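Long-range contacts in putative hexose oxidase (Nonomuraea sp. ATCC 39727, PDB 5AWV), which probably oxidises the sugar of teicoplanin-type glycopeptide antibiotics, using a flavin (FAD) bound covalently through a histidine and a cysteine: residues 502-507 / 519-523; 246-252 / 345-350; 62-66 / 109-113; 116-122 / 236-242. One frame throughout, in Å; residues are numbered along the deposited sequence.

The four contacts lie in different parts of a chain of the oxygen-dependent FAD-linked oxidoreductase family. Interaction 3 (62-66 / 109-113) is near the flavin: the side chain of L111 is about 7 Å from FAD. Interaction 1 (502-507 / 519-523), at the C-terminus, has the side chain of K506 about 11 Å from FAD. Interaction 2 (246-252 / 345-350) pairs two strands, and the side chain of Q348 is about 8 Å from a bound mannose. Interaction 4 (116-122 / 236-242) lies away from the flavin and the sugar sites. Interactions 1 and 2 are on opposite sides of the chain's centre, their centres 42 Å apart. Interactions 2, 3 and 4 all touch the second subunit.

Interaction 1: residues 502-507 / 519-523; sequences LRKVKA and LSIRP
I521 points its side chain at the helix and meets L502 and R503, while R503 reaches over the tail to O of R522 and K506 runs alongside P523. CD1 of I521 lies 3.9 Å from CB of L502. Its CG2 branch rests against CA of R503 and CB of K506. These are apolar contacts on the buried side.

R503 is the polar partner on the more exposed side. Its CG is anti to the backbone N (chi1 171°) and its chain bends at chi3, which brings NE over the tail. NE donates to the backbone O of R522 at 3.0 Å. The bond is bent, with an N-H...O angle of 138°, and the donor sits above the carbonyl plane. NH2 of R503 lies 3.9 Å from CB of R522. One water accepts from NH2 of R503 and from the backbone N of R522, a second route to the tail. OXT of P523 is 4.2 Å from NE of R503 but well off the guanidinium plane, so this is charge proximity and not a salt bridge.

K506 follows the P523 ring in the same direction, with CG to CG at 4.1 Å. CE of K506 passes 3.3 Å from O of I521. NZ donates to a water that in turn donates to O of I521. NZ also forms a salt bridge with D510 and a hydrogen bond to O of N220.

The contact belongs to the berberine-bridge-enzyme-like C-terminal region and lays the chain end along its last helix, 499-509. Helix 490-495 covers L502 and I521 through Y495, and helix 207-212 packs on L502 through W211 and A212.

Interaction 2: residues 246-252 / 345-350; sequences PPATLLT and PIEQRW
W350 packs on P246 and P247 just before strand 249-252 begins and just after strand 346-349 ends. Its CB is 3.3 Å from O of P247. Its CG is anti to the backbone N (chi1 -175°), and the indole is set roughly perpendicular to the P246 side chain. The five-membered ring takes CB of P246 over one face, a CH-pi contact with CB 3.5 Å from the ring centroid. NE1 and CE2 lie under the same CB. Farther out, CE3 and CZ3 meet CD1 of L250 at the ring edge, with CE3 to CD1 at 4.1 Å. Y139 meets the indole edge-to-face.

The pair joins edge strand 340-349 to strand 249-257 of the seven-stranded antiparallel sheet. L250 with Q348 and T252 with I346 are hydrogen-bonded pairs. T249 with R349 and L251 with E347 are non-hydrogen-bonded pairs. N of Q348 donates to O of L250 at 2.7 Å. Beyond them N of W350 donates to O of A248.

OG1 of T249 donates to OE1 of E347 at 2.9 Å, on the anti side of the carboxylate. On the face of L250 and T252, NE2 of Q348 donates to OG1 of T252 at 3.0 Å.

R349 binds N44 of the second subunit. The backbone bonds thus fix the register, one side-chain bond on each face reinforces it, and the P246 contact holds the indole beyond the last backbone bond.

Interaction 3: residues 62-66 / 109-113; sequences HLVGS and SLLTE
L110 and L111 pack against the turn that leads out of strand 60-63, in the FAD-binding domain of the PCMH type. S109 comes first. Its CB lies 4.3 Å from CD2 of L63, and its OG bonds to D107.

At L110 the side chain points toward the turn. CB meets O of V64 at 3.7 Å and also touches CA of G65. CD1 reaches CB of L63 at 4.2 Å. G65 brings no side chain to this spot, so the leucine lies directly against the main chain. K137 of the second subunit packs on L110.

L111 is buried. With CG anti to the carbonyl carbon (chi1 -69°), its branch turns onto O of V64 and the G65 carbonyl. CG meets O of V64 at 3.7 Å, and CD1 lies 4.3 Å from CG2 of V64. CD2 lies over the peptide that follows G65, near N of S66. The L111 side chain is about 7 Å from FAD, so this packing lies beside the flavin-binding region. S66 is the N-cap of helix 67-80, its OG bonded to N of Q69. The helix also covers V64 through V70 and A73.

A water joins the two backbones. It donates to O of V64 at 2.7 Å and accepts from N of L110 at 2.7 Å.

Interaction 4: residues 116-122 / 236-242; sequences YDPSMNA and GRNPERL
Y116 meets P239 and R237 meets P118 where loop 236-242 packs on the turn that links strands 114-117 and 122-125. The turn carries a G1 beta bulge, N121 and A122 opposite D117. CG of P239 sits over the centre of the Y116 ring, 3.7 Å from its centroid and 5° off the ring normal. This is a CH-pi contact. CD1 of L242 touches CE1 of the ring at 3.5 Å, at an oblique approach. The opposite face of the ring has N of P118 above it, toward the rim.

R237 reaches across with its chain bent at chi3. NH2 donates to O of P118 at 3.0 Å, nearly straight at 161° and in the guanidinium plane. A water links O of P118 to NH1 as well. One face of the guanidinium has OH of Y116 and ND2 of N121 over it, both toward the rim. The amide of N121 is only 25° from parallel to it.

A second layer sets these groups. ND2 of N121 donates weakly to OH of Y116 at 2.7 Å. D117 holds the turn: its OD1 accepts from N and OG of S119, the first bond making an Asx turn. Its OD2 accepts from NE1 of W228 in strand 223-229. F123 of strand 122-125 backs P239 and L242. P28 of the second subunit packs on P118.

Another water donates to O of R237 at 2.6 Å and lies 3.1 Å from OH of Y116.

Interaction 1: residues 502-507 / 519-523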
loop_
_atom_site.group_PDB
_atom_site.type_symbol
_atom_site.label_atom_id
_atom_site.label_comp_id
_atom_site.label_asym_id
_atom_site.label_seq_id
_atom_site.Cartn_x
_atom_site.Cartn_y
_atom_site.Cartn_z
ATOM N N LEU A 502 7.361 -11.850 15.382
ATOM C CA LEU A 502 6.084 -11.155 15.228
ATOM C C LEU A 502 5.015 -11.669 16.180
ATOM O O LEU A 502 4.217 -10.892 16.735
ATOM C CB LEU A 502 5.541 -11.220 13.816
ATOM C CG LEU A 502 6.326 -10.511 12.752
ATOM C CD1 LEU A 502 5.976 -11.090 11.384
ATOM C CD2 LEU A 502 6.041 -9.012 12.785
ATOM N N ARG A 503 5.012 -12.992 16.430
ATOM C CA ARG A 503 4.056 -13.506 17.426
ATOM C C ARG A 503 4.323 -12.957 18.879
ATOM O O ARG A 503 3.412 -12.672 19.603
ATOM C CB ARG A 503 3.975 -15.058 17.317
ATOM C CG ARG A 503 3.205 -15.676 18.423
ATOM C CD ARG A 503 2.946 -17.136 18.171
ATOM N NE ARG A 503 1.953 -17.379 17.155
ATOM C CZ ARG A 503 1.646 -18.591 16.720
ATOM N NH1 ARG A 503 2.303 -19.652 17.192
ATOM N NH2 ARG A 503 0.708 -18.760 15.806
ATOM N N LYS A 504 5.569 -12.806 19.266
ATOM C CA LYS A 504 5.913 -12.200 20.559
ATOM C C LYS A 504 5.457 -10.754 20.647
ATOM O O LYS A 504 4.878 -10.341 21.660
ATOM C CB LYS A 504 7.390 -12.348 20.835
ATOM C CG LYS A 504 7.718 -13.808 21.147
ATOM C CD LYS A 504 9.197 -14.038 21.225
ATOM C CE LYS A 504 9.481 -15.445 21.749
ATOM N NZ LYS A 504 10.941 -15.516 21.995
ATOM N N VAL A 505 5.593 -9.989 19.553
ATOM C CA VAL A 505 5.089 -8.613 19.504
ATOM C C VAL A 505 3.606 -8.502 19.663
ATOM O O VAL A 505 3.092 -7.679 20.469
ATOM C CB VAL A 505 5.547 -7.833 18.261
ATOM C CG1 VAL A 505 5.085 -6.402 18.358
ATOM C CG2 VAL A 505 7.040 -7.812 18.224
ATOM N N LYS A 506 2.884 -9.398 18.992
ATOM C CA LYS A 506 1.469 -9.477 19.031
ATOM C C LYS A 506 0.972 -9.773 20.504
ATOM O O LYS A 506 0.105 -9.075 21.000
ATOM C CB LYS A 506 1.002 -10.574 18.076
ATOM C CG LYS A 506 -0.454 -10.925 18.128
ATOM C CD LYS A 506 -1.338 -9.756 17.658
ATOM C CE LYS A 506 -2.815 -10.147 17.733
ATOM N NZ LYS A 506 -3.736 -9.153 17.098
ATOM N N ALA A 507 1.534 -10.817 21.140
ATOM C CA ALA A 507 1.253 -11.141 22.526
ATOM C C ALA A 507 1.568 -9.954 23.472
ATOM O O ALA A 507 0.778 -9.702 24.410
ATOM C CB ALA A 507 2.051 -12.359 22.970
ATOM N N LEU A 519 -5.823 -13.303 8.089
ATOM C CA LEU A 519 -4.419 -13.584 8.019
ATOM C C LEU A 519 -3.718 -12.650 9.064
ATOM O O LEU A 519 -2.639 -12.125 8.826
ATOM C CB LEU A 519 -3.905 -13.210 6.619
ATOM C CG LEU A 519 -4.425 -14.060 5.447
ATOM C CD1 LEU A 519 -3.863 -13.462 4.181
ATOM C CD2 LEU A 519 -4.014 -15.518 5.628
ATOM N N SER A 520 -4.336 -12.493 10.251
ATOM C CA SER A 520 -3.702 -11.773 11.386
ATOM C C SER A 520 -2.855 -12.695 12.242
ATOM O O SER A 520 -3.150 -13.876 12.441
ATOM C CB SER A 520 -4.710 -10.993 12.174
ATOM O OG SER A 520 -5.682 -11.894 12.758
ATOM N N ILE A 521 -1.750 -12.153 12.697
ATOM C CA ILE A 521 -0.799 -12.833 13.550
ATOM C C ILE A 521 -1.578 -13.209 14.846
ATOM O O ILE A 521 -2.360 -12.424 15.385
ATOM C CB ILE A 521 0.401 -11.949 13.827
ATOM C CG1 ILE A 521 1.153 -11.624 12.498
ATOM C CG2 ILE A 521 1.351 -12.634 14.790
ATOM C CD1 ILE A 521 1.984 -10.373 12.535
ATOM N N ARG A 522 -1.435 -14.453 15.247
ATOM C CA ARG A 522 -2.068 -14.958 16.466
ATOM C C ARG A 522 -1.080 -14.804 17.619
ATOM O O ARG A 522 0.126 -15.042 17.405
ATOM C CB ARG A 522 -2.334 -16.419 16.284
ATOM C CG ARG A 522 -3.289 -16.702 15.165
ATOM C CD ARG A 522 -4.700 -16.840 15.681
ATOM N NE ARG A 522 -5.527 -15.683 15.355
ATOM C CZ ARG A 522 -6.747 -15.463 15.851
ATOM N NH1 ARG A 522 -7.298 -16.334 16.719
ATOM N NH2 ARG A 522 -7.427 -14.363 15.470
ATOM N N PRO A 523 -1.568 -14.408 18.840
ATOM C CA PRO A 523 -0.612 -14.263 19.978
ATOM C C PRO A 523 -0.006 -15.632 20.373
ATOM O O PRO A 523 -0.645 -16.689 20.130
ATOM C CB PRO A 523 -1.468 -13.669 21.114
ATOM C CG PRO A 523 -2.796 -13.286 20.471
ATOM C CD PRO A 523 -2.961 -14.184 19.274
ATOM O OXT PRO A 523 1.135 -15.701 20.869
HETATM O O HOH W 1 0.190 -16.348 13.695
HETATM O O HOH W 2 3.937 -15.329 21.730
HETATM O O HOH W 3 -2.430 -9.889 14.698
#

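Interaction 2: residues 246-252 / 345-350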
loop_
_atom_site.group_PDB
_atom_site.type_symbol
_atom_site.label_atom_id
_atom_site.label_comp_id
_atom_site.label_asym_id
_atom_site.label_seq_id
_atom_site.Cartn_x
_atom_site.Cartn_y
_atom_site.Cartn_z
ATOM N N PRO A 246 14.464 11.896 -5.705
ATOM C CA PRO A 246 14.065 11.196 -6.954
ATOM C C PRO A 246 14.935 11.621 -8.165
ATOM O O PRO A 246 15.609 12.660 -8.146
ATOM C CB PRO A 246 12.593 11.645 -7.159
ATOM C CG PRO A 246 12.607 13.039 -6.637
ATOM C CD PRO A 246 13.534 12.998 -5.409
ATOM N N PRO A 247 14.970 10.789 -9.187
ATOM C CA PRO A 247 15.627 11.207 -10.398
ATOM C C PRO A 247 14.874 12.426 -11.000
ATOM O O PRO A 247 13.626 12.429 -10.991
ATOM C CB PRO A 247 15.459 10.005 -11.350
ATOM C CG PRO A 247 14.608 9.075 -10.657
ATOM C CD PRO A 247 14.457 9.423 -9.233
ATOM N N ALA A 248 15.614 13.379 -11.541
ATOM C CA ALA A 248 15.004 14.482 -12.276
ATOM C C ALA A 248 14.171 13.999 -13.454
ATOM O O ALA A 248 13.043 14.478 -13.674
ATOM C CB ALA A 248 16.078 15.407 -12.769
ATOM N N THR A 249 14.695 12.974 -14.163
ATOM C CA THR A 249 14.056 12.418 -15.336
ATOM C C THR A 249 14.286 10.923 -15.450
ATOM O O THR A 249 15.253 10.404 -14.896
ATOM C CB THR A 249 14.566 13.055 -16.644
ATOM O OG1 THR A 249 15.915 12.777 -16.757
ATOM C CG2 THR A 249 14.433 14.566 -16.654
ATOM N N LEU A 250 13.319 10.276 -16.112
ATOM C CA LEU A 250 13.332 8.862 -16.406
ATOM C C LEU A 250 13.337 8.669 -17.915
ATOM O O LEU A 250 12.645 9.426 -18.649
ATOM C CB LEU A 250 12.081 8.207 -15.827
ATOM C CG LEU A 250 11.990 8.292 -14.293
ATOM C CD1 LEU A 250 10.547 7.996 -13.869
ATOM C CD2 LEU A 250 12.923 7.314 -13.589
ATOM N N LEU A 251 14.107 7.705 -18.367
ATOM C CA LEU A 251 13.887 7.160 -19.695
ATOM C C LEU A 251 12.926 5.988 -19.635
ATOM O O LEU A 251 13.092 5.039 -18.854
ATOM C CB LEU A 251 15.274 6.787 -20.266
ATOM C CG LEU A 251 15.606 6.755 -21.738
ATOM C CD1 LEU A 251 15.234 8.073 -22.436
ATOM C CD2 LEU A 251 17.114 6.472 -21.886
ATOM N N THR A 252 11.887 6.053 -20.428
ATOM C CA THR A 252 10.826 5.063 -20.416
ATOM C C THR A 252 10.549 4.435 -21.800
ATOM O O THR A 252 10.707 5.085 -22.836
ATOM C CB THR A 252 9.528 5.664 -19.880
ATOM O OG1 THR A 252 9.055 6.683 -20.780
ATOM C CG2 THR A 252 9.754 6.315 -18.449
ATOM N N PRO A 345 12.458 5.191 -27.052
ATOM C CA PRO A 345 12.249 5.660 -25.655
ATOM C C PRO A 345 11.898 7.173 -25.541
ATOM O O PRO A 345 12.332 7.961 -26.355
ATOM C CB PRO A 345 13.593 5.419 -24.977
ATOM C CG PRO A 345 14.526 4.967 -26.028
ATOM C CD PRO A 345 13.863 4.899 -27.362
ATOM N N ILE A 346 11.207 7.532 -24.465
ATOM C CA ILE A 346 10.811 8.887 -24.157
ATOM C C ILE A 346 11.446 9.277 -22.816
ATOM O O ILE A 346 11.452 8.485 -21.869
ATOM C CB ILE A 346 9.285 8.890 -24.102
ATOM C CG1 ILE A 346 8.730 8.637 -25.512
ATOM C CG2 ILE A 346 8.750 10.206 -23.620
ATOM C CD1 ILE A 346 7.223 8.381 -25.556
ATOM N N GLU A 347 11.982 10.475 -22.719
ATOM C CA GLU A 347 12.484 11.000 -21.451
ATOM C C GLU A 347 11.354 11.743 -20.753
ATOM O O GLU A 347 10.679 12.551 -21.383
ATOM C CB GLU A 347 13.699 11.874 -21.667
ATOM C CG GLU A 347 14.312 12.351 -20.377
ATOM C CD GLU A 347 15.720 12.886 -20.530
ATOM O OE1 GLU A 347 16.295 13.370 -19.531
ATOM O OE2 GLU A 347 16.261 12.814 -21.642
ATOM N N GLN A 348 11.014 11.351 -19.530
ATOM C CA GLN A 348 9.914 12.019 -18.766
ATOM C C GLN A 348 10.415 12.600 -17.463
ATOM O O GLN A 348 11.205 11.980 -16.792
ATOM C CB GLN A 348 8.869 10.987 -18.393
ATOM C CG GLN A 348 8.412 10.189 -19.584
ATOM C CD GLN A 348 7.077 9.563 -19.341
ATOM O OE1 GLN A 348 6.090 10.266 -19.194
ATOM N NE2 GLN A 348 7.031 8.264 -19.281
ATOM N N ARG A 349 9.889 13.758 -17.069
ATOM C CA ARG A 349 10.257 14.358 -15.832
ATOM C C ARG A 349 9.538 13.631 -14.675
ATOM O O ARG A 349 8.443 13.138 -14.841
ATOM C CB ARG A 349 9.857 15.830 -15.787
ATOM C CG ARG A 349 10.409 16.717 -16.900
ATOM C CD ARG A 349 10.053 18.180 -16.549
ATOM N NE ARG A 349 8.604 18.419 -16.374
ATOM C CZ ARG A 349 7.729 18.630 -17.354
ATOM N NH1 ARG A 349 8.093 18.591 -18.633
ATOM N NH2 ARG A 349 6.459 18.792 -17.069
ATOM N N TRP A 350 10.146 13.655 -13.517
ATOM C CA TRP A 350 9.536 13.114 -12.333
ATOM C C TRP A 350 8.207 13.818 -12.043
ATOM O O TRP A 350 8.120 15.068 -12.058
ATOM C CB TRP A 350 10.484 13.296 -11.172
ATOM C CG TRP A 350 10.012 12.666 -9.924
ATOM C CD1 TRP A 350 9.478 13.278 -8.783
ATOM C CD2 TRP A 350 10.037 11.299 -9.673
ATOM N NE1 TRP A 350 9.182 12.322 -7.825
ATOM C CE2 TRP A 350 9.465 11.094 -8.370
ATOM C CE3 TRP A 350 10.373 10.201 -10.451
ATOM C CZ2 TRP A 350 9.310 9.833 -7.819
ATOM C CZ3 TRP A 350 10.235 8.934 -9.882
ATOM C CH2 TRP A 350 9.690 8.763 -8.603
#

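Interaction 3: residues 62-66 / 109-113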
loop_
_atom_site.group_PDB
_atom_site.type_symbol
_atom_site.label_atom_id
_atom_site.label_comp_id
_atom_site.label_asym_id
_atom_site.label_seq_id
_atom_site.Cartn_x
_atom_site.Cartn_y
_atom_site.Cartn_z
ATOM N N HIS A 62 -16.290 5.611 12.227
ATOM C CA HIS A 62 -15.772 6.638 13.084
ATOM C C HIS A 62 -14.648 7.378 12.388
ATOM O O HIS A 62 -13.516 6.824 12.167
ATOM C CB HIS A 62 -15.298 5.936 14.359
ATOM C CG HIS A 62 -15.438 6.726 15.604
ATOM N ND1 HIS A 62 -15.442 6.139 16.854
ATOM C CD2 HIS A 62 -15.504 8.063 15.812
ATOM C CE1 HIS A 62 -15.536 7.082 17.772
ATOM N NE2 HIS A 62 -15.563 8.257 17.165
ATOM N N LEU A 63 -14.952 8.616 12.019
ATOM C CA LEU A 63 -13.940 9.528 11.481
ATOM C C LEU A 63 -13.183 10.172 12.579
ATOM O O LEU A 63 -13.795 10.738 13.505
ATOM C CB LEU A 63 -14.622 10.643 10.668
ATOM C CG LEU A 63 -15.121 10.209 9.315
ATOM C CD1 LEU A 63 -16.070 11.246 8.699
ATOM C CD2 LEU A 63 -13.994 9.903 8.315
ATOM N N VAL A 64 -11.855 10.082 12.510
ATOM C CA VAL A 64 -11.028 10.558 13.550
ATOM C C VAL A 64 -9.956 11.536 12.999
ATOM O O VAL A 64 -9.338 11.270 12.000
ATOM C CB VAL A 64 -10.353 9.381 14.286
ATOM C CG1 VAL A 64 -11.375 8.550 15.023
ATOM C CG2 VAL A 64 -9.530 8.496 13.332
ATOM N N GLY A 65 -9.759 12.646 13.687
ATOM C CA GLY A 65 -8.836 13.720 13.297
ATOM C C GLY A 65 -7.657 13.932 14.186
ATOM O O GLY A 65 -6.863 14.850 13.953
ATOM N N SER A 66 -7.457 13.028 15.172
ATOM C CA SER A 66 -6.291 13.082 16.030
ATOM C C SER A 66 -5.982 11.773 16.706
ATOM O O SER A 66 -6.823 10.958 16.780
ATOM C CB SER A 66 -6.477 14.135 17.149
ATOM O OG SER A 66 -7.377 13.645 18.159
ATOM N N SER A 109 -9.317 9.034 7.075
ATOM C CA SER A 109 -9.401 10.026 5.981
ATOM C C SER A 109 -8.977 11.445 6.404
ATOM O O SER A 109 -8.361 12.195 5.595
ATOM C CB SER A 109 -10.829 10.166 5.478
ATOM O OG SER A 109 -11.331 9.096 4.736
ATOM N N LEU A 110 -9.327 11.837 7.629
ATOM C CA LEU A 110 -8.960 13.172 8.120
ATOM C C LEU A 110 -7.505 13.304 8.538
ATOM O O LEU A 110 -7.049 14.438 8.697
ATOM C CB LEU A 110 -9.906 13.602 9.249
ATOM C CG LEU A 110 -11.399 13.724 8.948
ATOM C CD1 LEU A 110 -12.156 14.047 10.208
ATOM C CD2 LEU A 110 -11.714 14.807 7.939
ATOM N N LEU A 111 -6.751 12.198 8.708
ATOM C CA LEU A 111 -5.350 12.292 9.158
ATOM C C LEU A 111 -4.364 12.360 8.060
ATOM O O LEU A 111 -3.835 11.321 7.667
ATOM C CB LEU A 111 -4.989 11.090 10.041
ATOM C CG LEU A 111 -5.668 11.050 11.424
ATOM C CD1 LEU A 111 -5.544 9.707 12.157
ATOM C CD2 LEU A 111 -5.179 12.168 12.360
ATOM N N THR A 112 -4.041 13.557 7.582
ATOM C CA THR A 112 -3.311 13.723 6.325
ATOM C C THR A 112 -2.082 14.675 6.433
ATOM O O THR A 112 -1.665 15.242 5.448
ATOM C CB THR A 112 -4.218 14.268 5.210
ATOM O OG1 THR A 112 -4.722 15.526 5.626
ATOM C CG2 THR A 112 -5.338 13.389 4.908
ATOM N N GLU A 113 -1.517 14.880 7.603
ATOM C CA GLU A 113 -0.310 15.729 7.679
ATOM C C GLU A 113 0.934 15.093 6.996
ATOM O O GLU A 113 1.149 13.882 7.082
ATOM C CB GLU A 113 0.018 16.010 9.155
ATOM C CG GLU A 113 1.375 16.689 9.360
ATOM C CD GLU A 113 1.327 17.919 10.225
ATOM O OE1 GLU A 113 1.880 17.885 11.364
ATOM O OE2 GLU A 113 0.772 18.928 9.717
HETATM O O HOH W 4 -10.499 10.437 9.664
#

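Interaction 4: residues 116-122 / 236-242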
loop_
_atom_site.group_PDB
_atom_site.type_symbol
_atom_site.label_atom_id
_atom_site.label_comp_id
_atom_site.label_asym_id
_atom_site.label_seq_id
_atom_site.Cartn_x
_atom_site.Cartn_y
_atom_site.Cartn_z
ATOM N N TYR A 116 8.036 18.025 7.801
ATOM C CA TYR A 116 9.304 17.815 8.480
ATOM C C TYR A 116 9.105 18.057 9.997
ATOM O O TYR A 116 8.576 19.068 10.393
ATOM C CB TYR A 116 10.372 18.722 7.977
ATOM C CG TYR A 116 11.611 18.633 8.861
ATOM C CD1 TYR A 116 12.387 17.446 8.915
ATOM C CD2 TYR A 116 11.998 19.737 9.639
ATOM C CE1 TYR A 116 13.529 17.356 9.694
ATOM C CE2 TYR A 116 13.173 19.670 10.402
ATOM C CZ TYR A 116 13.927 18.477 10.443
ATOM O OH TYR A 116 15.067 18.435 11.238
ATOM N N ASP A 117 9.524 17.096 10.810
ATOM C CA ASP A 117 9.334 17.142 12.255
ATOM C C ASP A 117 10.659 17.334 12.934
ATOM O O ASP A 117 11.402 16.351 13.077
ATOM C CB ASP A 117 8.689 15.837 12.716
ATOM C CG ASP A 117 8.383 15.811 14.225
ATOM O OD1 ASP A 117 9.068 16.527 14.977
ATOM O OD2 ASP A 117 7.478 15.074 14.616
ATOM N N PRO A 118 11.025 18.582 13.352
ATOM C CA PRO A 118 12.397 18.717 13.935
ATOM C C PRO A 118 12.652 17.907 15.181
ATOM O O PRO A 118 13.780 17.652 15.441
ATOM C CB PRO A 118 12.561 20.235 14.191
ATOM C CG PRO A 118 11.194 20.793 14.103
ATOM C CD PRO A 118 10.256 19.814 13.452
ATOM N N SER A 119 11.652 17.482 15.927
ATOM C CA SER A 119 11.977 16.799 17.208
ATOM C C SER A 119 12.258 15.308 16.962
ATOM O O SER A 119 12.894 14.659 17.773
ATOM C CB SER A 119 10.854 16.958 18.174
ATOM O OG SER A 119 9.791 16.166 17.680
ATOM N N MET A 120 11.827 14.779 15.818
ATOM C CA MET A 120 12.277 13.453 15.354
ATOM C C MET A 120 13.380 13.508 14.311
ATOM O O MET A 120 14.021 12.473 14.046
ATOM C CB MET A 120 11.066 12.655 14.873
ATOM C CG MET A 120 9.991 12.572 15.931
ATOM S SD MET A 120 10.466 11.412 17.292
ATOM C CE MET A 120 9.558 9.951 16.834
ATOM N N ASN A 121 13.662 14.714 13.760
ATOM C CA ASN A 121 14.571 14.913 12.617
ATOM C C ASN A 121 14.191 13.854 11.533
ATOM O O ASN A 121 15.035 13.127 10.999
ATOM C CB ASN A 121 16.069 14.845 13.023
ATOM C CG ASN A 121 16.986 15.276 11.943
ATOM O OD1 ASN A 121 18.135 14.775 11.800
ATOM N ND2 ASN A 121 16.580 16.248 11.218
ATOM N N ALA A 122 12.914 13.882 11.181
ATOM C CA ALA A 122 12.336 12.936 10.195
ATOM C C ALA A 122 11.077 13.558 9.648
ATOM O O ALA A 122 10.525 14.453 10.238
ATOM C CB ALA A 122 11.983 11.615 10.880
ATOM N N GLY A 236 22.938 14.931 8.978
ATOM C CA GLY A 236 22.556 16.194 9.575
ATOM C C GLY A 236 21.067 16.360 9.714
ATOM O O GLY A 236 20.294 15.397 9.868
ATOM N N ARG A 237 20.671 17.604 9.627
ATOM C CA ARG A 237 19.296 18.021 9.850
ATOM C C ARG A 237 18.694 18.763 8.649
ATOM O O ARG A 237 17.586 19.289 8.763
ATOM C CB ARG A 237 19.217 18.939 11.074
ATOM C CG ARG A 237 19.793 18.322 12.327
ATOM C CD ARG A 237 19.648 19.280 13.494
ATOM N NE ARG A 237 18.281 19.663 13.774
ATOM C CZ ARG A 237 17.389 18.865 14.379
ATOM N NH1 ARG A 237 17.720 17.619 14.751
ATOM N NH2 ARG A 237 16.163 19.281 14.587
ATOM N N ASN A 238 19.359 18.719 7.505
ATOM C CA ASN A 238 18.865 19.352 6.318
ATOM C C ASN A 238 17.728 18.405 5.739
ATOM O O ASN A 238 18.045 17.296 5.272
ATOM C CB ASN A 238 20.031 19.459 5.353
ATOM C CG ASN A 238 19.651 20.080 4.019
ATOM O OD1 ASN A 238 20.477 20.092 3.107
ATOM N ND2 ASN A 238 18.419 20.567 3.876
ATOM N N PRO A 239 16.468 18.826 5.803
ATOM C CA PRO A 239 15.372 17.876 5.425
ATOM C C PRO A 239 15.532 17.367 3.990
ATOM O O PRO A 239 15.132 16.226 3.684
ATOM C CB PRO A 239 14.109 18.702 5.617
ATOM C CG PRO A 239 14.508 19.679 6.613
ATOM C CD PRO A 239 15.883 20.113 6.193
ATOM N N GLU A 240 16.173 18.169 3.131
ATOM C CA GLU A 240 16.440 17.705 1.754
ATOM C C GLU A 240 17.320 16.488 1.632
ATOM O O GLU A 240 17.405 15.917 0.561
ATOM C CB GLU A 240 17.013 18.829 0.896
ATOM C CG GLU A 240 16.149 20.051 0.749
ATOM C CD GLU A 240 16.713 20.931 -0.373
ATOM O OE1 GLU A 240 17.531 21.827 -0.070
ATOM O OE2 GLU A 240 16.401 20.656 -1.559
ATOM N N ARG A 241 18.074 16.133 2.673
ATOM C CA ARG A 241 18.934 14.925 2.694
ATOM C C ARG A 241 18.311 13.741 3.467
ATOM O O ARG A 241 18.875 12.658 3.536
ATOM C CB ARG A 241 20.352 15.299 3.256
ATOM C CG ARG A 241 21.183 16.021 2.199
ATOM C CD ARG A 241 22.415 16.772 2.679
ATOM N NE ARG A 241 23.406 16.052 3.495
ATOM C CZ ARG A 241 24.119 14.972 3.136
ATOM N NH1 ARG A 241 23.935 14.373 1.967
ATOM N NH2 ARG A 241 24.995 14.450 4.001
ATOM N N LEU A 242 17.138 13.935 4.062
ATOM C CA LEU A 242 16.633 12.954 5.007
ATOM C C LEU A 242 15.822 11.866 4.328
ATOM O O LEU A 242 15.529 10.879 4.976
ATOM C CB LEU A 242 15.780 13.583 6.119
ATOM C CG LEU A 242 16.638 14.356 7.122
ATOM C CD1 LEU A 242 15.698 15.159 7.984
ATOM C CD2 LEU A 242 17.500 13.378 7.908
HETATM O O HOH W 5 16.372 21.059 10.290
HETATM O O HOH W 6 16.185 16.104 16.538
#